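Local coordinates for protein cellulose hydrolase (Bacillus licheniformis, PDB 4YZT) that hydrolyses internal beta-1,4 bonds of cellulose as a family 5 endoglucanase, with cellotetraose bound in the cleft of its barrel, at residues Pro33-Gly38 with Lys69-Pro74; Pro266-Glu271 with Val300-Asp305. All coordinates share one frame; numbering follows the deposited sequence.

Contact 1: residues Pro33-Gly38 with Lys69-Pro74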
ATOM      1  N   PRO A  33      -7.725 -12.939   1.502  1.00  9.49           N
ATOM      2  CA  PRO A  33      -6.969 -11.700   1.742  1.00 10.50           C
ATOM      3  C   PRO A  33      -7.688 -10.687   2.625  1.00 10.88           C
ATOM      4  O   PRO A  33      -8.916 -10.657   2.676  1.00 10.19           O
ATOM      5  CB  PRO A  33      -6.807 -11.125   0.334  1.00 10.97           C
ATOM      6  CG  PRO A  33      -8.081 -11.489  -0.346  1.00  9.41           C
ATOM      7  CD  PRO A  33      -8.505 -12.846   0.253  1.00 10.60           C
ATOM      8  N   GLY A  34      -6.919  -9.814   3.268  1.00  8.69           N
ATOM      9  CA  GLY A  34      -7.488  -8.801   4.142  1.00 11.28           C
ATOM     10  C   GLY A  34      -7.314  -7.391   3.592  1.00 10.96           C
ATOM     11  O   GLY A  34      -6.546  -7.169   2.647  1.00 10.98           O
ATOM     12  N   TRP A  35      -8.018  -6.438   4.199  1.00  9.00           N
ATOM     13  CA  TRP A  35      -7.959  -5.033   3.784  1.00  8.43           C
ATOM     14  C   TRP A  35      -8.057  -4.104   4.989  1.00 11.49           C
ATOM     15  O   TRP A  35      -8.840  -4.363   5.906  1.00 14.26           O
ATOM     16  CB  TRP A  35      -9.094  -4.762   2.801  1.00  8.14           C
ATOM     17  CG  TRP A  35      -9.317  -3.346   2.370  1.00 10.78           C
ATOM     18  CD1 TRP A  35      -8.761  -2.716   1.280  1.00 10.45           C
ATOM     19  CD2 TRP A  35     -10.241  -2.405   2.944  1.00 10.29           C
ATOM     20  NE1 TRP A  35      -9.263  -1.434   1.168  1.00  9.49           N
ATOM     21  CE2 TRP A  35     -10.170  -1.222   2.175  1.00  9.52           C
ATOM     22  CE3 TRP A  35     -11.096  -2.441   4.048  1.00  9.19           C
ATOM     23  CZ2 TRP A  35     -10.937  -0.095   2.465  1.00 11.91           C
ATOM     24  CZ3 TRP A  35     -11.844  -1.309   4.346  1.00 10.40           C
ATOM     25  CH2 TRP A  35     -11.752  -0.152   3.565  1.00 10.97           C
ATOM     26  N   ASN A  36      -7.267  -3.033   4.995  1.00 10.13           N
ATOM     27  CA  ASN A  36      -7.271  -2.060   6.097  1.00  9.69           C
ATOM     28  C   ASN A  36      -8.189  -0.876   5.849  1.00 11.20           C
ATOM     29  O   ASN A  36      -8.173  -0.305   4.754  1.00  9.77           O
ATOM     30  CB  ASN A  36      -5.858  -1.506   6.348  1.00  7.14           C
ATOM     31  CG  ASN A  36      -4.983  -2.443   7.154  1.00  7.01           C
ATOM     32  OD1 ASN A  36      -4.855  -2.295   8.382  1.00  8.11           O
ATOM     33  ND2 ASN A  36      -4.320  -3.373   6.466  1.00  8.97           N
ATOM     34  N   LEU A  37      -8.964  -0.496   6.867  1.00 11.00           N
ATOM     35  CA  LEU A  37      -9.726   0.753   6.830  1.00 11.47           C
ATOM     36  C   LEU A  37      -8.818   1.880   7.311  1.00 11.96           C
ATOM     37  O   LEU A  37      -8.977   2.395   8.420  1.00  9.05           O
ATOM     38  CB  LEU A  37     -10.990   0.674   7.703  1.00 11.00           C
ATOM     39  CG  LEU A  37     -11.965   1.863   7.657  1.00 12.75           C
ATOM     40  CD1 LEU A  37     -12.771   1.930   6.352  1.00 10.52           C
ATOM     41  CD2 LEU A  37     -12.910   1.825   8.855  1.00 12.10           C
ATOM     42  N   GLY A  38      -7.849   2.251   6.482  1.00 12.09           N
ATOM     43  CA  GLY A  38      -6.812   3.185   6.905  1.00 11.43           C
ATOM     44  C   GLY A  38      -7.278   4.631   7.020  1.00 12.22           C
ATOM     45  O   GLY A  38      -8.277   5.020   6.410  1.00 10.83           O
ATOM     46  N   LYS A  69     -11.781 -11.402   2.741  1.00 10.22           N
ATOM     47  CA  LYS A  69     -12.333 -12.232   3.813  1.00 11.65           C
ATOM     48  C   LYS A  69     -12.170 -11.583   5.192  1.00 12.19           C
ATOM     49  O   LYS A  69     -12.860 -11.940   6.149  1.00 12.16           O
ATOM     50  CB  LYS A  69     -11.680 -13.611   3.818  1.00 11.30           C
ATOM     51  CG  LYS A  69     -12.019 -14.461   2.605  1.00 12.01           C
ATOM     52  CD  LYS A  69     -11.452 -15.862   2.784  1.00 14.49           C
ATOM     53  CE  LYS A  69     -11.647 -16.730   1.555  1.00 15.60           C
ATOM     54  NZ  LYS A  69     -11.016 -18.067   1.772  1.00 18.15           N
ATOM     55  N   SER A  70     -11.247 -10.643   5.310  1.00 11.79           N
ATOM     56  CA  SER A  70     -11.023 -10.007   6.605  1.00 11.55           C
ATOM     57  C   SER A  70     -10.754  -8.511   6.458  1.00 11.03           C
ATOM     58  O   SER A  70     -10.343  -8.052   5.396  1.00 11.27           O
ATOM     59  CB  SER A  70      -9.861 -10.684   7.349  1.00 12.28           C
ATOM     60  OG  SER A  70      -8.647 -10.569   6.624  1.00 10.31           O
ATOM     61  N   VAL A  71     -11.036  -7.758   7.518  1.00  9.39           N
ATOM     62  CA  VAL A  71     -10.723  -6.342   7.556  1.00  9.35           C
ATOM     63  C   VAL A  71      -9.994  -6.008   8.852  1.00 11.91           C
ATOM     64  O   VAL A  71     -10.266  -6.584   9.905  1.00 11.99           O
ATOM     65  CB  VAL A  71     -11.989  -5.443   7.415  1.00 12.83           C
ATOM     66  CG1 VAL A  71     -12.747  -5.784   6.129  1.00 11.77           C
ATOM     67  CG2 VAL A  71     -12.903  -5.568   8.626  1.00 17.31           C
ATOM     68  N   ARG A  72      -9.047  -5.089   8.746  1.00  8.10           N
ATOM     69  CA  ARG A  72      -8.377  -4.527   9.909  1.00  9.35           C
ATOM     70  C   ARG A  72      -8.889  -3.118  10.138  1.00  9.81           C
ATOM     71  O   ARG A  72      -8.924  -2.314   9.215  1.00 10.42           O
ATOM     72  CB  ARG A  72      -6.859  -4.523   9.714  1.00 10.53           C
ATOM     73  CG  ARG A  72      -6.046  -3.872  10.832  1.00  9.21           C
ATOM     74  CD  ARG A  72      -4.619  -4.367  10.686  1.00  9.40           C
ATOM     75  NE  ARG A  72      -3.637  -3.938  11.688  1.00  8.55           N
ATOM     76  CZ  ARG A  72      -2.790  -2.916  11.552  1.00 10.14           C
ATOM     77  NH1 ARG A  72      -2.846  -2.116  10.485  1.00 10.01           N
ATOM     78  NH2 ARG A  72      -1.893  -2.666  12.511  1.00  7.94           N
ATOM     79  N   ILE A  73      -9.304  -2.837  11.368  1.00 10.82           N
ATOM     80  CA  ILE A  73      -9.854  -1.529  11.714  1.00  8.49           C
ATOM     81  C   ILE A  73      -8.925  -0.849  12.706  1.00 11.85           C
ATOM     82  O   ILE A  73      -9.042  -1.044  13.921  1.00 12.12           O
ATOM     83  CB  ILE A  73     -11.290  -1.638  12.309  1.00 13.19           C
ATOM     84  CG1 ILE A  73     -12.221  -2.386  11.348  1.00 11.44           C
ATOM     85  CG2 ILE A  73     -11.868  -0.259  12.624  1.00 12.67           C
ATOM     86  CD1 ILE A  73     -13.557  -2.780  11.962  1.00 15.84           C
ATOM     87  N   PRO A  74      -7.964  -0.074  12.188  1.00 10.04           N
ATOM     88  CA  PRO A  74      -7.075   0.648  13.102  1.00  9.03           C
ATOM     89  C   PRO A  74      -7.834   1.724  13.849  1.00  9.85           C
ATOM     90  O   PRO A  74      -8.654   2.426  13.255  1.00  9.98           O
ATOM     91  CB  PRO A  74      -6.000   1.242  12.170  1.00 12.46           C
ATOM     92  CG  PRO A  74      -6.563   1.216  10.825  1.00 14.46           C
ATOM     93  CD  PRO A  74      -7.551   0.068  10.776  1.00 12.72           C
TER
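G34 pairs with S70, W35 with V71 and N36 with R72 in the parallel ladder between the first two strands of the (beta/alpha)8 barrel, their axes 4.5 Å apart and 24° off parallel. The backbone of W35 makes two bonds to the same neighbouring strand: its N donates to S70 O and its O accepts from R72 N. At the ends of the ladder K69 N reaches P33 O, and L37 N meets R72 O at 3.0 Å in a nearly straight bond. S70 OG stands 3.3 Å from G34 CA, where any CB would collide with it; that hydroxyl is hydrogen-bonded to M31 O.

The two strands belong to a beta-alpha-beta unit through helix 57-66, against which W35 and L37 pack. On this helix-side face W35 presents its ring edge to V71, CE3 to CG1 at 4.3 Å. The opposite face carries N36 and R72, side by side into the barrel. The R72 chain is extended from CG to NE, running past the N36 amide until NH1 donates to OD1 at 2.9 Å, 171° at the hydrogen. OD1 lies in the guanidinium plane, although amide and guanidinium are 79° apart. N36 ND2 bonds W303 O and G270 O, which fixes the amide's rotation. NH1 also forms a salt bridge with E271 OE2, while NE pairs with E158 and NH2 bonds N161 OD1.

Contact 2: residues Pro266-Glu271 with Val300-Asp305. With BGC (beta-D-glucopyranose), chain B; BGC (beta-D-glucopyranose), chain C.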
ATOM      1  N   PRO A 266       0.114 -19.120  14.044  1.00 12.80           N
ATOM      2  CA  PRO A 266      -0.463 -18.384  12.910  1.00 11.84           C
ATOM      3  C   PRO A 266       0.210 -17.019  12.777  1.00 11.74           C
ATOM      4  O   PRO A 266       0.697 -16.476  13.777  1.00 14.06           O
ATOM      5  CB  PRO A 266      -1.941 -18.233  13.290  1.00 13.87           C
ATOM      6  CG  PRO A 266      -2.174 -19.274  14.376  1.00 15.09           C
ATOM      7  CD  PRO A 266      -0.867 -19.342  15.114  1.00 14.99           C
ATOM      8  N   VAL A 267       0.248 -16.475  11.564  1.00 12.32           N
ATOM      9  CA  VAL A 267       0.884 -15.186  11.335  1.00 10.02           C
ATOM     10  C   VAL A 267       0.020 -14.289  10.449  1.00 13.55           C
ATOM     11  O   VAL A 267      -0.531 -14.731   9.418  1.00  9.98           O
ATOM     12  CB  VAL A 267       2.291 -15.360  10.703  1.00 13.62           C
ATOM     13  CG1 VAL A 267       2.885 -14.015  10.278  1.00 12.72           C
ATOM     14  CG2 VAL A 267       3.239 -16.068  11.688  1.00 11.89           C
ATOM     15  N   ILE A 268      -0.108 -13.035  10.878  1.00 10.41           N
ATOM     16  CA  ILE A 268      -0.792 -12.009  10.104  1.00 10.29           C
ATOM     17  C   ILE A 268       0.187 -10.929   9.668  1.00 11.52           C
ATOM     18  O   ILE A 268       0.862 -10.323  10.495  1.00 11.15           O
ATOM     19  CB  ILE A 268      -1.931 -11.330  10.906  1.00  9.88           C
ATOM     20  CG1 ILE A 268      -3.074 -12.305  11.161  1.00 12.14           C
ATOM     21  CG2 ILE A 268      -2.471 -10.091  10.148  1.00 12.11           C
ATOM     22  CD1 ILE A 268      -4.192 -11.730  12.053  1.00 14.43           C
ATOM     23  N   ILE A 269       0.259 -10.693   8.366  1.00 10.59           N
ATOM     24  CA  ILE A 269       0.977  -9.539   7.844  1.00  9.08           C
ATOM     25  C   ILE A 269      -0.017  -8.383   7.899  1.00 10.03           C
ATOM     26  O   ILE A 269      -0.887  -8.268   7.032  1.00  8.09           O
ATOM     27  CB  ILE A 269       1.481  -9.791   6.416  1.00 10.33           C
ATOM     28  CG1 ILE A 269       2.394 -11.021   6.377  1.00 12.09           C
ATOM     29  CG2 ILE A 269       2.225  -8.597   5.882  1.00 11.95           C
ATOM     30  CD1 ILE A 269       2.432 -11.704   5.024  1.00 12.87           C
ATOM     31  N   GLY A 270       0.061  -7.584   8.958  1.00  7.04           N
ATOM     32  CA  GLY A 270      -0.989  -6.605   9.225  1.00 10.06           C
ATOM     33  C   GLY A 270      -1.081  -5.488   8.203  1.00 10.88           C
ATOM     34  O   GLY A 270      -2.152  -4.888   8.024  1.00  7.96           O
ATOM     35  N   GLU A 271       0.045  -5.192   7.549  1.00  7.50           N
ATOM     36  CA  GLU A 271       0.078  -4.197   6.475  1.00  6.66           C
ATOM     37  C   GLU A 271       1.110  -4.557   5.416  1.00 10.54           C
ATOM     38  O   GLU A 271       2.240  -4.942   5.747  1.00 10.72           O
ATOM     39  CB  GLU A 271       0.410  -2.786   7.011  1.00  7.37           C
ATOM     40  CG  GLU A 271      -0.552  -2.223   8.068  1.00  8.93           C
ATOM     41  CD  GLU A 271      -0.157  -0.839   8.535  1.00 11.10           C
ATOM     42  OE1 GLU A 271       0.586  -0.152   7.783  1.00 11.45           O
ATOM     43  OE2 GLU A 271      -0.583  -0.421   9.643  1.00 10.76           O
ATOM     44  N   VAL A 300      -1.337 -14.545   6.630  1.00 12.63           N
ATOM     45  CA  VAL A 300      -2.487 -13.770   6.177  1.00 11.15           C
ATOM     46  C   VAL A 300      -2.033 -12.369   5.754  1.00  8.68           C
ATOM     47  O   VAL A 300      -1.506 -11.613   6.573  1.00  8.54           O
ATOM     48  CB  VAL A 300      -3.541 -13.646   7.284  1.00  9.96           C
ATOM     49  CG1 VAL A 300      -4.700 -12.745   6.838  1.00 10.15           C
ATOM     50  CG2 VAL A 300      -4.043 -15.015   7.739  1.00  8.92           C
ATOM     51  N   PRO A 301      -2.210 -12.026   4.469  1.00  9.81           N
ATOM     52  CA  PRO A 301      -1.813 -10.691   4.017  1.00 10.11           C
ATOM     53  C   PRO A 301      -2.955  -9.684   4.114  1.00 10.01           C
ATOM     54  O   PRO A 301      -4.022  -9.888   3.512  1.00  9.60           O
ATOM     55  CB  PRO A 301      -1.402 -10.928   2.557  1.00 11.26           C
ATOM     56  CG  PRO A 301      -2.254 -12.094   2.110  1.00 12.54           C
ATOM     57  CD  PRO A 301      -2.604 -12.906   3.352  1.00 11.31           C
ATOM     58  N   MET A 302      -2.733  -8.605   4.861  1.00  7.61           N
ATOM     59  CA  MET A 302      -3.749  -7.556   4.969  1.00  9.53           C
ATOM     60  C   MET A 302      -3.259  -6.270   4.290  1.00  9.75           C
ATOM     61  O   MET A 302      -2.245  -5.693   4.679  1.00 10.67           O
ATOM     62  CB  MET A 302      -4.108  -7.312   6.444  1.00 10.57           C
ATOM     63  CG  MET A 302      -4.504  -8.610   7.183  1.00 14.60           C
ATOM     64  SD  MET A 302      -5.422  -8.393   8.726  1.00 15.76           S
ATOM     65  CE  MET A 302      -7.043  -7.953   8.091  1.00  8.15           C
ATOM     66  N   TRP A 303      -4.002  -5.831   3.272  1.00  8.24           N
ATOM     67  CA  TRP A 303      -3.574  -4.750   2.358  1.00  9.90           C
ATOM     68  C   TRP A 303      -3.747  -3.369   2.987  1.00 10.21           C
ATOM     69  O   TRP A 303      -4.832  -3.055   3.493  1.00  9.13           O
ATOM     70  CB  TRP A 303      -4.410  -4.851   1.071  1.00  7.73           C
ATOM     71  CG  TRP A 303      -3.884  -4.251  -0.199  1.00  9.74           C
ATOM     72  CD1 TRP A 303      -2.626  -3.776  -0.456  1.00  9.86           C
ATOM     73  CD2 TRP A 303      -4.628  -4.098  -1.416  1.00 10.67           C
ATOM     74  NE1 TRP A 303      -2.555  -3.322  -1.769  1.00 10.01           N
ATOM     75  CE2 TRP A 303      -3.768  -3.521  -2.372  1.00  9.73           C
ATOM     76  CE3 TRP A 303      -5.942  -4.394  -1.784  1.00 10.32           C
ATOM     77  CZ2 TRP A 303      -4.186  -3.228  -3.674  1.00  8.42           C
ATOM     78  CZ3 TRP A 303      -6.353  -4.106  -3.080  1.00 10.81           C
ATOM     79  CH2 TRP A 303      -5.480  -3.517  -4.000  1.00 10.62           C
ATOM     80  N   TRP A 304      -2.702  -2.548   2.961  1.00  9.23           N
ATOM     81  CA  TRP A 304      -2.840  -1.181   3.483  1.00  8.03           C
ATOM     82  C   TRP A 304      -3.456  -0.266   2.448  1.00 11.89           C
ATOM     83  O   TRP A 304      -2.913  -0.067   1.353  1.00 11.66           O
ATOM     84  CB  TRP A 304      -1.501  -0.597   3.953  1.00  8.59           C
ATOM     85  CG  TRP A 304      -1.677   0.806   4.509  1.00  9.04           C
ATOM     86  CD1 TRP A 304      -1.270   1.981   3.943  1.00 11.46           C
ATOM     87  CD2 TRP A 304      -2.337   1.160   5.739  1.00 10.88           C
ATOM     88  NE1 TRP A 304      -1.646   3.049   4.742  1.00 12.02           N
ATOM     89  CE2 TRP A 304      -2.295   2.568   5.851  1.00 10.85           C
ATOM     90  CE3 TRP A 304      -2.958   0.421   6.755  1.00 11.32           C
ATOM     91  CZ2 TRP A 304      -2.842   3.251   6.942  1.00  9.24           C
ATOM     92  CZ3 TRP A 304      -3.500   1.098   7.834  1.00 11.12           C
ATOM     93  CH2 TRP A 304      -3.441   2.501   7.918  1.00  9.16           C
ATOM     94  N   ASP A 305      -4.596   0.301   2.820  1.00  9.19           N
ATOM     95  CA  ASP A 305      -5.313   1.230   1.965  1.00 13.22           C
ATOM     96  C   ASP A 305      -5.662   2.467   2.799  1.00 12.52           C
ATOM     97  O   ASP A 305      -6.528   2.410   3.681  1.00 15.88           O
ATOM     98  CB  ASP A 305      -6.559   0.547   1.396  1.00 12.46           C
ATOM     99  CG  ASP A 305      -7.289   1.399   0.373  1.00 14.58           C
ATOM    100  OD1 ASP A 305      -6.935   2.588   0.213  1.00 13.18           O
ATOM    101  OD2 ASP A 305      -8.224   0.877  -0.276  1.00 12.89           O
TER
HETATM  102  C2  BGC B   1       1.475   2.495   9.860  1.00 17.20           C
HETATM  103  C3  BGC B   1       0.462   3.152   8.989  1.00 17.61           C
HETATM  104  C4  BGC B   1       1.089   3.995   7.969  1.00 18.42           C
HETATM  105  C5  BGC B   1       2.044   3.137   7.139  1.00 19.75           C
HETATM  106  C6  BGC B   1       2.707   3.822   5.976  1.00 19.51           C
HETATM  107  C1  BGC B   1       2.365   1.752   8.901  1.00 23.66           C
HETATM  108  O1  BGC B   1       3.169   0.750   9.448  1.00 30.28           O
HETATM  109  O2  BGC B   1       0.871   1.505  10.751  1.00 12.50           O
HETATM  110  O3  BGC B   1      -0.555   3.915   9.779  1.00 12.77           O
HETATM  111  O4  BGC B   1       0.028   4.591   7.139  1.00 16.18           O
HETATM  112  O5  BGC B   1       3.090   2.660   8.044  1.00 23.14           O
HETATM  113  O6  BGC B   1       3.580   4.806   6.507  1.00 20.41           O
HETATM  114  C2  BGC C   2      -0.715   6.508   5.926  1.00 17.85           C
HETATM  115  C3  BGC C   2      -0.536   7.982   5.748  1.00 16.74           C
HETATM  116  C4  BGC C   2      -0.671   8.687   7.062  1.00 17.17           C
HETATM  117  C5  BGC C   2       0.304   8.121   8.078  1.00 19.28           C
HETATM  118  C6  BGC C   2       0.112   8.805   9.406  1.00 22.80           C
HETATM  119  C1  BGC C   2       0.257   5.972   6.946  1.00 18.68           C
HETATM  120  O2  BGC C   2      -0.541   5.798   4.679  1.00 15.95           O
HETATM  121  O3  BGC C   2      -1.507   8.462   4.767  1.00 14.99           O
HETATM  122  O4  BGC C   2      -0.403  10.141   6.967  1.00 17.07           O
HETATM  123  O5  BGC C   2       0.129   6.664   8.252  1.00 16.77           O
HETATM  124  O6  BGC C   2       1.153   8.432  10.306  1.00 26.52           O
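The side chains of E271 and W304 run alongside each other from the C-terminal ends of the seventh and eighth strands of the (beta/alpha)8 barrel, into the glycan pocket. The carboxylate lies over one face of the indole with its plane only 19° from the ring, CD 3.5 Å from CE3 and OE1 toward the rim. Anti placement of W304 CG to the backbone N (chi1 -179°) and the extended E271 chain beyond CG bring the two groups into this overlap. E271 OE2 accepts from O2 of the chain B glucose at 2.7 Å and is also paired with R72, while OE1 bonds Y225 OH. In retaining family 5 enzymes the glutamate ending the seventh strand is the nucleophile, a role that fits E271.

Behind the pocket the strands pair in parallel, I268 with V300 and I269 with P301. V300 N donates to V267 O, I269 N to V300 O and M302 N to I269 O. Inside the barrel I268 CG1 runs beside V300 CB at 4.1 Å, whereas its CG2 meets M302 SD at 3.7 Å. I269 turns outward to F290 and A294 of helix 280-296.

An alanine in place of W304 would probably leave the E271 carboxylate and the chain B glucose without the ring face they lie over, and O2 of the chain C glucose without its indole N-H donor. C3 of the chain B glucose sits 3.9 Å above the same indole face, and at the ring edge W304 NE1 donates to O2 of the chain C glucose at 3.0 Å, with 157° at the hydrogen.

In the fold
From the N terminus, the chain enters contact 1 at 33-38 and closes it at 69-74 after 30 residues that include helix 57-66. Contact 2 opens much later, at 266-271, and closes at 300-305 across helix 280-296. The two are therefore in series, neither nested nor crossed, and each spans a right-handed beta-alpha-beta crossover. Strand order makes them neighbours: 299-303 lies beside 34-36, so the last strand meets the first and the barrel shuts. The evidence is two probable backbone bonds, G34 N to P301 O and N36 N to W303 O, both 2.9 Å. Packing of N36 CB on W304 CE3 joins the contacts near the pocket.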